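Local coordinates for protein HemO (Neisseria meningitidis, PDB 1J77) that binds heme and, as a member of the heme oxygenase family, probably cleaves its porphyrin ring oxidatively, at residues A[39-44]-A[190-195]; A[43-48]-A[182-187]; A[50-55]-A[111-116]. All coordinates share one frame; numbering follows the deposited sequence.

Contact 1 of 3, residues A[39-44]-A[190-195]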
loop_
_atom_site.group_PDB
_atom_site.type_symbol
_atom_site.label_atom_id
_atom_site.label_comp_id
_atom_site.label_asym_id
_atom_site.label_seq_id
_atom_site.Cartn_x
_atom_site.Cartn_y
_atom_site.Cartn_z
ATOM N N LYS A 39 12.877 15.845 -7.079
ATOM C CA LYS A 39 13.572 14.666 -6.511
ATOM C C LYS A 39 13.384 14.647 -4.969
ATOM O O LYS A 39 13.184 13.566 -4.345
ATOM C CB LYS A 39 15.076 14.763 -6.845
ATOM C CG LYS A 39 15.856 13.451 -6.623
ATOM C CD LYS A 39 17.361 13.750 -6.405
ATOM C CE LYS A 39 18.237 12.767 -7.162
ATOM N NZ LYS A 39 19.709 12.850 -6.787
ATOM N N GLU A 40 13.474 15.806 -4.333
ATOM C CA GLU A 40 13.329 15.920 -2.895
ATOM C C GLU A 40 11.950 15.412 -2.430
ATOM O O GLU A 40 11.835 14.611 -1.518
ATOM C CB GLU A 40 13.518 17.374 -2.475
ATOM C CG GLU A 40 13.242 17.638 -1.010
ATOM C CD GLU A 40 13.291 19.107 -0.616
ATOM O OE1 GLU A 40 13.554 19.996 -1.488
ATOM O OE2 GLU A 40 13.063 19.376 0.588
ATOM N N ASN A 41 10.901 15.867 -3.086
ATOM C CA ASN A 41 9.580 15.361 -2.745
ATOM C C ASN A 41 9.395 13.869 -3.104
ATOM O O ASN A 41 8.648 13.165 -2.391
ATOM C CB ASN A 41 8.489 16.241 -3.350
ATOM C CG ASN A 41 8.088 17.358 -2.432
ATOM O OD1 ASN A 41 8.854 17.812 -1.579
ATOM N ND2 ASN A 41 6.826 17.765 -2.552
ATOM N N TYR A 42 10.011 13.391 -4.173
ATOM C CA TYR A 42 9.881 11.968 -4.544
ATOM C C TYR A 42 10.538 11.134 -3.464
ATOM O O TYR A 42 10.051 10.017 -3.141
ATOM C CB TYR A 42 10.492 11.625 -5.917
ATOM C CG TYR A 42 10.187 10.225 -6.381
ATOM C CD1 TYR A 42 8.901 9.835 -6.706
ATOM C CD2 TYR A 42 11.199 9.257 -6.499
ATOM C CE1 TYR A 42 8.620 8.559 -7.158
ATOM C CE2 TYR A 42 10.929 8.015 -6.953
ATOM C CZ TYR A 42 9.655 7.642 -7.267
ATOM O OH TYR A 42 9.380 6.365 -7.649
ATOM N N ILE A 43 11.617 11.637 -2.881
ATOM C CA ILE A 43 12.286 10.892 -1.808
ATOM C C ILE A 43 11.364 10.833 -0.594
ATOM O O ILE A 43 11.271 9.797 0.080
ATOM C CB ILE A 43 13.687 11.502 -1.506
ATOM C CG1 ILE A 43 14.665 11.054 -2.589
ATOM C CG2 ILE A 43 14.131 11.090 -0.155
ATOM C CD1 ILE A 43 15.984 11.822 -2.638
ATOM N N LYS A 44 10.641 11.900 -0.329
ATOM C CA LYS A 44 9.657 11.884 0.756
ATOM C C LYS A 44 8.605 10.809 0.513
ATOM O O LYS A 44 8.191 10.093 1.450
ATOM C CB LYS A 44 8.993 13.247 0.861
ATOM C CG LYS A 44 9.981 14.435 0.644
ATOM C CD LYS A 44 9.273 15.772 0.885
ATOM C CE LYS A 44 10.201 16.941 0.923
ATOM N NZ LYS A 44 9.608 17.979 1.783
ATOM N N GLU A 190 3.370 12.954 8.790
ATOM C CA GLU A 190 4.596 13.177 9.542
ATOM C C GLU A 190 5.709 13.450 8.567
ATOM O O GLU A 190 6.542 14.392 8.741
ATOM C CB GLU A 190 4.912 11.944 10.427
ATOM C CG GLU A 190 3.893 11.746 11.529
ATOM C CD GLU A 190 4.388 10.835 12.643
ATOM O OE1 GLU A 190 5.606 10.505 12.620
ATOM O OE2 GLU A 190 3.553 10.462 13.513
ATOM N N THR A 191 5.746 12.694 7.487
ATOM C CA THR A 191 6.785 12.768 6.514
ATOM C C THR A 191 6.807 14.092 5.706
ATOM O O THR A 191 7.847 14.610 5.457
ATOM C CB THR A 191 6.637 11.591 5.613
ATOM O OG1 THR A 191 6.674 10.417 6.434
ATOM C CG2 THR A 191 7.833 11.416 4.643
ATOM N N PHE A 192 5.643 14.555 5.287
ATOM C CA PHE A 192 5.509 15.763 4.478
ATOM C C PHE A 192 5.282 16.996 5.357
ATOM O O PHE A 192 5.023 18.072 4.832
ATOM C CB PHE A 192 4.412 15.568 3.429
ATOM C CG PHE A 192 4.841 14.760 2.235
ATOM C CD1 PHE A 192 4.709 13.341 2.214
ATOM C CD2 PHE A 192 5.400 15.358 1.106
ATOM C CE1 PHE A 192 5.099 12.637 1.161
ATOM C CE2 PHE A 192 5.732 14.629 -0.002
ATOM C CZ PHE A 192 5.617 13.233 0.026
ATOM N N GLY A 193 5.393 16.911 6.677
ATOM C CA GLY A 193 5.288 18.104 7.502
ATOM C C GLY A 193 3.908 18.720 7.618
ATOM O O GLY A 193 3.753 19.935 7.734
ATOM N N LEU A 194 2.894 17.865 7.614
ATOM C CA LEU A 194 1.527 18.268 7.796
ATOM C C LEU A 194 1.039 18.058 9.194
ATOM O O LEU A 194 1.575 17.145 9.916
ATOM C CB LEU A 194 0.647 17.472 6.823
ATOM C CG LEU A 194 1.049 17.418 5.368
ATOM C CD1 LEU A 194 0.020 16.676 4.513
ATOM C CD2 LEU A 194 1.250 18.863 4.793
ATOM N N ALA A 195 -0.021 18.779 9.576
ATOM C CA ALA A 195 -0.684 18.600 10.867
ATOM C C ALA A 195 -1.364 17.225 10.987
ATOM O O ALA A 195 -1.663 16.591 9.995
ATOM C CB ALA A 195 -1.735 19.639 11.051
#
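With chi1 at -79°, Phe192 has its CG anti to the carbonyl carbon, and this swings the ring off the end of helix 167-192 until its far side reaches Lys44. The lysine places CG the same way relative to its own backbone. Its CB, set by the backbone, sits over one face, 3.8 Å from the centroid of the Phe192 ring and displaced toward the rim, a CH-pi contact. Beyond CG the chain runs extended past the ring; this outer part adopts two conformers, and in the one described here NZ makes a long, doubtful ion pair with Glu40 OE2 one turn back. Asn41 turns its amide almost perpendicular to the same ring, but ND2 gives a hydrogen bond to Gln34 O. Next to the phenylalanine, the methyl CG2 of Thr191 rests 3.5 Å from Lys44 O, while its hydroxyl OG1 bonds back to Val187 O within its own helix. No hydrogen bond crosses between 39-44 and 190-195. Directly after Phe192, Gly193 takes positive phi (71°) and the chain turns away: a Schellman motif, here ending helix 167-192 where it packs against the start of helix 39-60.

Contact 2 of 3, residues A[43-48]-A[182-187]. With HEM (protoporphyrin IX containing Fe), chain B.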
loop_
_atom_site.group_PDB
_atom_site.type_symbol
_atom_site.label_atom_id
_atom_site.label_comp_id
_atom_site.label_asym_id
_atom_site.label_seq_id
_atom_site.Cartn_x
_atom_site.Cartn_y
_atom_site.Cartn_z
ATOM N N ILE A 43 11.617 11.637 -2.881
ATOM C CA ILE A 43 12.286 10.892 -1.808
ATOM C C ILE A 43 11.364 10.833 -0.594
ATOM O O ILE A 43 11.271 9.797 0.080
ATOM C CB ILE A 43 13.687 11.502 -1.506
ATOM C CG1 ILE A 43 14.665 11.054 -2.589
ATOM C CG2 ILE A 43 14.131 11.090 -0.155
ATOM C CD1 ILE A 43 15.984 11.822 -2.638
ATOM N N LYS A 44 10.641 11.900 -0.329
ATOM C CA LYS A 44 9.657 11.884 0.756
ATOM C C LYS A 44 8.605 10.809 0.513
ATOM O O LYS A 44 8.191 10.093 1.450
ATOM C CB LYS A 44 8.993 13.247 0.861
ATOM C CG LYS A 44 9.981 14.435 0.644
ATOM C CD LYS A 44 9.273 15.772 0.885
ATOM C CE LYS A 44 10.201 16.941 0.923
ATOM N NZ LYS A 44 9.608 17.979 1.783
ATOM N N PHE A 45 8.198 10.674 -0.717
ATOM C CA PHE A 45 7.237 9.680 -1.109
ATOM C C PHE A 45 7.823 8.292 -0.900
ATOM O O PHE A 45 7.162 7.400 -0.408
ATOM C CB PHE A 45 6.814 9.881 -2.556
ATOM C CG PHE A 45 5.854 8.889 -3.035
ATOM C CD1 PHE A 45 4.591 8.878 -2.498
ATOM C CD2 PHE A 45 6.195 7.939 -3.998
ATOM C CE1 PHE A 45 3.691 7.924 -2.873
ATOM C CE2 PHE A 45 5.270 6.990 -4.396
ATOM C CZ PHE A 45 4.016 7.024 -3.856
ATOM N N LEU A 46 9.056 8.093 -1.354
ATOM C CA LEU A 46 9.684 6.793 -1.175
ATOM C C LEU A 46 9.815 6.448 0.311
ATOM O O LEU A 46 9.698 5.254 0.689
ATOM C CB LEU A 46 11.064 6.801 -1.847
ATOM C CG LEU A 46 11.130 6.714 -3.376
ATOM C CD1 LEU A 46 12.587 6.628 -3.821
ATOM C CD2 LEU A 46 10.369 5.624 -4.010
ATOM N N LYS A 47 10.123 7.419 1.159
ATOM C CA LYS A 47 10.234 7.196 2.617
ATOM C C LYS A 47 8.883 6.705 3.184
ATOM O O LYS A 47 8.818 5.697 3.912
ATOM C CB LYS A 47 10.823 8.415 3.367
ATOM C CG LYS A 47 12.266 8.614 3.068
ATOM C CD LYS A 47 12.713 9.916 3.596
ATOM C CE LYS A 47 14.200 10.137 3.252
ATOM N NZ LYS A 47 14.685 11.398 3.895
ATOM N N LEU A 48 7.809 7.372 2.807
ATOM C CA LEU A 48 6.474 6.997 3.194
ATOM C C LEU A 48 6.159 5.558 2.731
ATOM O O LEU A 48 5.701 4.735 3.540
ATOM C CB LEU A 48 5.473 8.015 2.647
ATOM C CG LEU A 48 4.055 7.512 2.354
ATOM C CD1 LEU A 48 3.390 7.212 3.665
ATOM C CD2 LEU A 48 3.310 8.599 1.518
ATOM N N ALA A 182 -5.581 4.417 7.451
ATOM C CA ALA A 182 -5.361 5.517 8.371
ATOM C C ALA A 182 -3.910 5.678 8.728
ATOM O O ALA A 182 -3.408 6.781 8.809
ATOM C CB ALA A 182 -6.163 5.340 9.605
ATOM N N PHE A 183 -3.221 4.561 8.959
ATOM C CA PHE A 183 -1.794 4.585 9.230
ATOM C C PHE A 183 -1.001 5.182 8.051
ATOM O O PHE A 183 -0.105 5.982 8.265
ATOM C CB PHE A 183 -1.294 3.182 9.586
ATOM C CG PHE A 183 0.211 3.094 9.808
ATOM C CD1 PHE A 183 0.797 3.734 10.890
ATOM C CD2 PHE A 183 1.037 2.473 8.892
ATOM C CE1 PHE A 183 2.115 3.663 11.090
ATOM C CE2 PHE A 183 2.404 2.406 9.115
ATOM C CZ PHE A 183 2.918 3.023 10.215
ATOM N N TYR A 184 -1.330 4.806 6.827
ATOM C CA TYR A 184 -0.698 5.413 5.674
ATOM C C TYR A 184 -0.746 6.925 5.722
ATOM O O TYR A 184 0.281 7.571 5.500
ATOM C CB TYR A 184 -1.287 4.912 4.375
ATOM C CG TYR A 184 -0.458 5.239 3.132
ATOM C CD1 TYR A 184 0.529 4.412 2.658
ATOM C CD2 TYR A 184 -0.650 6.404 2.432
ATOM C CE1 TYR A 184 1.291 4.724 1.547
ATOM C CE2 TYR A 184 0.098 6.715 1.321
ATOM C CZ TYR A 184 1.026 5.876 0.853
ATOM O OH TYR A 184 1.792 6.209 -0.229
ATOM N N LYS A 185 -1.896 7.485 6.064
ATOM C CA LYS A 185 -1.982 8.936 6.135
ATOM C C LYS A 185 -1.224 9.509 7.335
ATOM O O LYS A 185 -0.679 10.594 7.227
ATOM C CB LYS A 185 -3.429 9.388 6.177
ATOM C CG LYS A 185 -4.209 9.062 4.896
ATOM C CD LYS A 185 -5.571 9.774 4.737
ATOM C CE LYS A 185 -6.610 9.201 5.619
ATOM N NZ LYS A 185 -7.915 9.962 5.526
ATOM N N VAL A 186 -1.213 8.835 8.480
ATOM C CA VAL A 186 -0.401 9.306 9.619
ATOM C C VAL A 186 1.062 9.426 9.169
ATOM O O VAL A 186 1.717 10.479 9.407
ATOM C CB VAL A 186 -0.480 8.342 10.839
ATOM C CG1 VAL A 186 0.644 8.636 11.851
ATOM C CG2 VAL A 186 -1.857 8.376 11.458
ATOM N N VAL A 187 1.595 8.412 8.514
ATOM C CA VAL A 187 2.962 8.434 8.032
ATOM C C VAL A 187 3.204 9.560 6.998
ATOM O O VAL A 187 4.229 10.255 7.046
ATOM C CB VAL A 187 3.407 7.053 7.491
ATOM C CG1 VAL A 187 4.793 7.129 6.943
ATOM C CG2 VAL A 187 3.277 6.012 8.592
HETATM C CHA HEM B . -7.241 0.402 -6.249
HETATM C CHB HEM B . -5.616 4.732 -7.686
HETATM C CHC HEM B . -2.869 5.016 -3.664
HETATM C CHD HEM B . -4.887 0.894 -2.016
HETATM C C1A HEM B . -6.964 1.501 -7.026
HETATM C C2A HEM B . -7.397 1.712 -8.426
HETATM C C3A HEM B . -6.935 2.908 -8.788
HETATM C C4A HEM B . -6.219 3.508 -7.672
HETATM C CMA HEM B . -7.138 3.569 -10.174
HETATM C CAA HEM B . -8.173 0.749 -9.370
HETATM C CBA HEM B . -7.160 -0.023 -10.216
HETATM C CGA HEM B . -7.823 -1.093 -11.062
HETATM O O1A HEM B . -8.979 -1.487 -10.730
HETATM O O2A HEM B . -7.188 -1.522 -12.072
HETATM C C1B HEM B . -4.722 5.198 -6.733
HETATM C C2B HEM B . -3.971 6.418 -6.832
HETATM C C3B HEM B . -3.223 6.529 -5.697
HETATM C C4B HEM B . -3.450 5.322 -4.904
HETATM C CMB HEM B . -4.092 7.355 -8.061
HETATM C CAB HEM B . -2.212 7.619 -5.334
HETATM C CBB HEM B . -2.401 8.887 -5.684
HETATM C C1C HEM B . -3.139 3.903 -2.913
HETATM C C2C HEM B . -2.470 3.529 -1.667
HETATM C C3C HEM B . -3.077 2.429 -1.194
HETATM C C4C HEM B . -4.060 1.985 -2.143
HETATM C CMC HEM B . -1.381 4.380 -0.999
HETATM C CAC HEM B . -2.779 1.658 0.085
HETATM C CBC HEM B . -2.120 2.252 1.075
HETATM C C1D HEM B . -5.690 0.433 -3.010
HETATM C C2D HEM B . -6.464 -0.774 -2.873
HETATM C C3D HEM B . -7.213 -0.929 -4.159
HETATM C C4D HEM B . -6.799 0.199 -4.957
HETATM C CMD HEM B . -6.501 -1.678 -1.640
HETATM C CAD HEM B . -8.139 -2.065 -4.596
HETATM C CBD HEM B . -9.580 -1.652 -4.656
HETATM C CGD HEM B . -10.327 -2.924 -4.987
HETATM O O1D HEM B . -10.672 -3.661 -4.032
HETATM O O2D HEM B . -10.631 -3.162 -6.197
HETATM N NA HEM B . -6.248 2.604 -6.624
HETATM N NB HEM B . -4.412 4.578 -5.532
HETATM N NC HEM B . -4.068 2.933 -3.155
HETATM N ND HEM B . -5.899 1.022 -4.265
HETATM FE FE HEM B . -5.253 2.825 -4.855
HETATM O O HOH W 1 -3.751 1.841 -5.621
#
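Leu48 and Tyr184 meet at about a right angle, the methyl CD1 of the leucine standing over the middle of the phenol ring, 3.9 Å from its centroid and only 11° off the normal. This is a CH-pi contact of nearly ideal alignment. Leu48 gets there with CG on the far side from its backbone N, though chi1 of 152° is well short of a full anti setting. The second methyl, CD2, stays on the same side of the ring plane and lies above the hydroxyl, just beyond the rim at CZ, 3.3 Å from Tyr184 OH. On its other flank CD1 packs against Val187 CG1 at 3.6 Å, and this single methyl therefore fills the angle between two side chains one turn apart on helix 182-187.

Tyr184 also has CG anti to N, a setting that carries the ring out from its helix to lie between Leu48 and the heme. The face turned from the leucine receives the heme methyl CMC, whose closest ring atom is Tyr184 CZ at 3.4 Å, off the centre. The ring is thus held between a protein methyl and a porphyrin methyl, which should restrict its tilt. Phe45 comes in obliquely, its CE1 3.7 Å from Tyr184 OH. Val26 and Val30 of helix 11-32 add further packing round the tyrosine.

Nothing across the contact is hydrogen-bonded; the axes of segments 43-48 and 182-187 pass 11.0 Å apart at closest approach, running roughly antiparallel (140°), and these side chains bridge the separation. Heme iron carries a water and, as its protein ligand, His23, whose side chain is about 9 Å from that of Tyr184. Tyr184 lines the heme pocket of this all-helical heme oxygenase fold, with Leu48 packed behind its ring.

Contact 3 of 3, residues A[50-55]-A[111-116]. With HEM (protoporphyrin IX containing Fe), chain B.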
loop_
_atom_site.group_PDB
_atom_site.type_symbol
_atom_site.label_atom_id
_atom_site.label_comp_id
_atom_site.label_asym_id
_atom_site.label_seq_id
_atom_site.Cartn_x
_atom_site.Cartn_y
_atom_site.Cartn_z
ATOM N N SER A 50 8.278 3.261 2.056
ATOM C CA SER A 50 9.151 2.328 2.833
ATOM C C SER A 50 8.543 1.907 4.151
ATOM O O SER A 50 8.563 0.703 4.518
ATOM C CB SER A 50 10.543 2.945 3.124
ATOM O OG SER A 50 11.328 2.007 3.852
ATOM N N VAL A 51 7.989 2.849 4.873
ATOM C CA VAL A 51 7.414 2.591 6.173
ATOM C C VAL A 51 6.193 1.717 6.035
ATOM O O VAL A 51 5.999 0.732 6.790
ATOM C CB VAL A 51 7.046 3.901 6.923
ATOM C CG1 VAL A 51 6.333 3.639 8.239
ATOM C CG2 VAL A 51 8.278 4.695 7.163
ATOM N N PHE A 52 5.323 2.071 5.112
ATOM C CA PHE A 52 4.126 1.261 4.918
ATOM C C PHE A 52 4.472 -0.186 4.544
ATOM O O PHE A 52 3.891 -1.154 5.073
ATOM C CB PHE A 52 3.180 1.870 3.880
ATOM C CG PHE A 52 1.925 1.051 3.702
ATOM C CD1 PHE A 52 0.912 1.094 4.649
ATOM C CD2 PHE A 52 1.769 0.261 2.615
ATOM C CE1 PHE A 52 -0.236 0.315 4.491
ATOM C CE2 PHE A 52 0.609 -0.499 2.477
ATOM C CZ PHE A 52 -0.340 -0.451 3.401
ATOM N N HIS A 53 5.361 -0.349 3.582
ATOM C CA HIS A 53 5.698 -1.710 3.138
ATOM C C HIS A 53 6.489 -2.468 4.207
ATOM O O HIS A 53 6.344 -3.675 4.341
ATOM C CB HIS A 53 6.394 -1.657 1.780
ATOM C CG HIS A 53 5.408 -1.498 0.677
ATOM N ND1 HIS A 53 5.095 -0.291 0.063
ATOM C CD2 HIS A 53 4.547 -2.407 0.174
ATOM C CE1 HIS A 53 4.147 -0.499 -0.831
ATOM N NE2 HIS A 53 3.787 -1.769 -0.772
ATOM N N LYS A 54 7.287 -1.796 5.011
ATOM C CA LYS A 54 7.895 -2.494 6.146
ATOM C C LYS A 54 6.832 -3.023 7.116
ATOM O O LYS A 54 6.924 -4.150 7.621
ATOM C CB LYS A 54 8.890 -1.576 6.865
ATOM C CG LYS A 54 9.464 -2.148 8.186
ATOM C CD LYS A 54 10.256 -3.373 8.018
ATOM C CE LYS A 54 10.702 -3.944 9.394
ATOM N NZ LYS A 54 11.810 -4.915 9.225
ATOM N N ALA A 55 5.834 -2.218 7.409
ATOM C CA ALA A 55 4.773 -2.530 8.337
ATOM C C ALA A 55 3.971 -3.770 7.954
ATOM O O ALA A 55 3.274 -4.322 8.815
ATOM C CB ALA A 55 3.833 -1.333 8.491
ATOM N N LEU A 111 -3.173 -6.684 4.594
ATOM C CA LEU A 111 -2.749 -7.315 3.392
ATOM C C LEU A 111 -3.553 -6.886 2.129
ATOM O O LEU A 111 -2.959 -6.663 1.079
ATOM C CB LEU A 111 -2.777 -8.852 3.580
ATOM C CG LEU A 111 -2.321 -9.640 2.366
ATOM C CD1 LEU A 111 -0.958 -9.367 1.937
ATOM C CD2 LEU A 111 -2.519 -11.146 2.622
ATOM N N TYR A 112 -4.863 -6.838 2.256
ATOM C CA TYR A 112 -5.747 -6.303 1.203
ATOM C C TYR A 112 -5.287 -4.885 0.792
ATOM O O TYR A 112 -5.065 -4.617 -0.406
ATOM C CB TYR A 112 -7.199 -6.295 1.704
ATOM C CG TYR A 112 -8.100 -5.417 0.856
ATOM C CD1 TYR A 112 -8.565 -5.851 -0.391
ATOM C CD2 TYR A 112 -8.434 -4.159 1.299
ATOM C CE1 TYR A 112 -9.349 -5.018 -1.176
ATOM C CE2 TYR A 112 -9.202 -3.294 0.508
ATOM C CZ TYR A 112 -9.667 -3.732 -0.731
ATOM O OH TYR A 112 -10.458 -2.859 -1.513
ATOM N N CYS A 113 -5.042 -4.024 1.762
ATOM C CA CYS A 113 -4.658 -2.618 1.497
ATOM C C CYS A 113 -3.343 -2.591 0.750
ATOM O O CYS A 113 -3.219 -1.947 -0.281
ATOM C CB CYS A 113 -4.550 -1.925 2.817
ATOM S SG CYS A 113 -4.203 -0.214 2.738
ATOM N N ALA A 114 -2.324 -3.307 1.252
ATOM C CA ALA A 114 -1.075 -3.285 0.553
ATOM C C ALA A 114 -1.110 -3.900 -0.837
ATOM O O ALA A 114 -0.458 -3.408 -1.763
ATOM C CB ALA A 114 0.052 -3.970 1.408
ATOM N N GLU A 115 -1.842 -5.015 -0.980
ATOM C CA GLU A 115 -1.829 -5.681 -2.246
ATOM C C GLU A 115 -2.659 -4.884 -3.277
ATOM O O GLU A 115 -2.253 -4.773 -4.453
ATOM C CB GLU A 115 -2.221 -7.152 -2.097
ATOM C CG GLU A 115 -1.876 -7.978 -3.343
ATOM C CD GLU A 115 -0.440 -7.908 -3.769
ATOM O OE1 GLU A 115 0.479 -7.957 -2.922
ATOM O OE2 GLU A 115 -0.189 -7.834 -4.982
ATOM N N GLY A 116 -3.768 -4.319 -2.845
ATOM C CA GLY A 116 -4.516 -3.453 -3.721
ATOM C C GLY A 116 -3.760 -2.216 -4.169
ATOM O O GLY A 116 -3.989 -1.739 -5.275
HETATM C CHA HEM B . -7.241 0.402 -6.249
HETATM C CHB HEM B . -5.616 4.732 -7.686
HETATM C CHC HEM B . -2.869 5.016 -3.664
HETATM C CHD HEM B . -4.887 0.894 -2.016
HETATM C C1A HEM B . -6.964 1.501 -7.026
HETATM C C2A HEM B . -7.397 1.712 -8.426
HETATM C C3A HEM B . -6.935 2.908 -8.788
HETATM C C4A HEM B . -6.219 3.508 -7.672
HETATM C CMA HEM B . -7.138 3.569 -10.174
HETATM C CAA HEM B . -8.173 0.749 -9.370
HETATM C CBA HEM B . -7.160 -0.023 -10.216
HETATM C CGA HEM B . -7.823 -1.093 -11.062
HETATM O O1A HEM B . -8.979 -1.487 -10.730
HETATM O O2A HEM B . -7.188 -1.522 -12.072
HETATM C C1B HEM B . -4.722 5.198 -6.733
HETATM C C2B HEM B . -3.971 6.418 -6.832
HETATM C C3B HEM B . -3.223 6.529 -5.697
HETATM C C4B HEM B . -3.450 5.322 -4.904
HETATM C CMB HEM B . -4.092 7.355 -8.061
HETATM C CAB HEM B . -2.212 7.619 -5.334
HETATM C CBB HEM B . -2.401 8.887 -5.684
HETATM C C1C HEM B . -3.139 3.903 -2.913
HETATM C C2C HEM B . -2.470 3.529 -1.667
HETATM C C3C HEM B . -3.077 2.429 -1.194
HETATM C C4C HEM B . -4.060 1.985 -2.143
HETATM C CMC HEM B . -1.381 4.380 -0.999
HETATM C CAC HEM B . -2.779 1.658 0.085
HETATM C CBC HEM B . -2.120 2.252 1.075
HETATM C C1D HEM B . -5.690 0.433 -3.010
HETATM C C2D HEM B . -6.464 -0.774 -2.873
HETATM C C3D HEM B . -7.213 -0.929 -4.159
HETATM C C4D HEM B . -6.799 0.199 -4.957
HETATM C CMD HEM B . -6.501 -1.678 -1.640
HETATM C CAD HEM B . -8.139 -2.065 -4.596
HETATM C CBD HEM B . -9.580 -1.652 -4.656
HETATM C CGD HEM B . -10.327 -2.924 -4.987
HETATM O O1D HEM B . -10.672 -3.661 -4.032
HETATM O O2D HEM B . -10.631 -3.162 -6.197
HETATM N NA HEM B . -6.248 2.604 -6.624
HETATM N NB HEM B . -4.412 4.578 -5.532
HETATM N NC HEM B . -4.068 2.933 -3.155
HETATM N ND HEM B . -5.899 1.022 -4.265
HETATM FE FE HEM B . -5.253 2.825 -4.855
HETATM O O HOH W 1 -3.751 1.841 -5.621
#
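A cysteine sulfur set obliquely to an aromatic ring marks the meeting of Phe52 and Cys113: SG is 5.1 Å from the centroid of the Phe52 ring and 64° off its normal, with Phe52 CZ as its nearest ring atom at 3.9 Å. The same sulfur also touches the heme vinyl group, 3.5 Å from HEM CAC. Phe52 meets that vinyl as well, HEM CBC lying over one face of the ring near its rim, so ring and thiol together pack around one substituent. With CG anti to the backbone N (chi1 -179°), Phe52 extends its ring toward helix 104-119, where Ala114 CB meets Phe52 CE2 at 3.7 Å and Ala114 CA lies at the ring edge, in plane.

Farther round helix 104-119, Tyr112 gives a hydrogen bond from OH to the heme propionate oxygen O1D at 2.7 Å, while Gly116 lets the backbone come close, its C 3.3 Å from HEM C2D.

Helix 39-60 thus lies against helix 104-119, with helix 167-192 closing in on both: its Tyr184 meets Phe52 edge-to-face, and its Ala180 and Phe181 touch Cys113.

In the fold
Helix 39-60 carries one side of all three contacts, in numerical order from its start. Contacts 1 and 2 both pair it with helix 167-192; the roughly antiparallel run puts the later part of that helix opposite the earlier part of 39-60. Their centres are 8 Å apart, and they share Ile43 and Lys44 and touch where Phe192 reaches the Phe45 backbone. Contact 3, centred 11 Å from contact 2 and 18 Å from contact 1, turns instead to helix 104-119, which falls between the other two in sequence. Contacts 2 and 3, both touching the heme, meet through several side chains, including Val51 against Phe183 and Val187. The series passes from a surface helix end to the buried heme pocket.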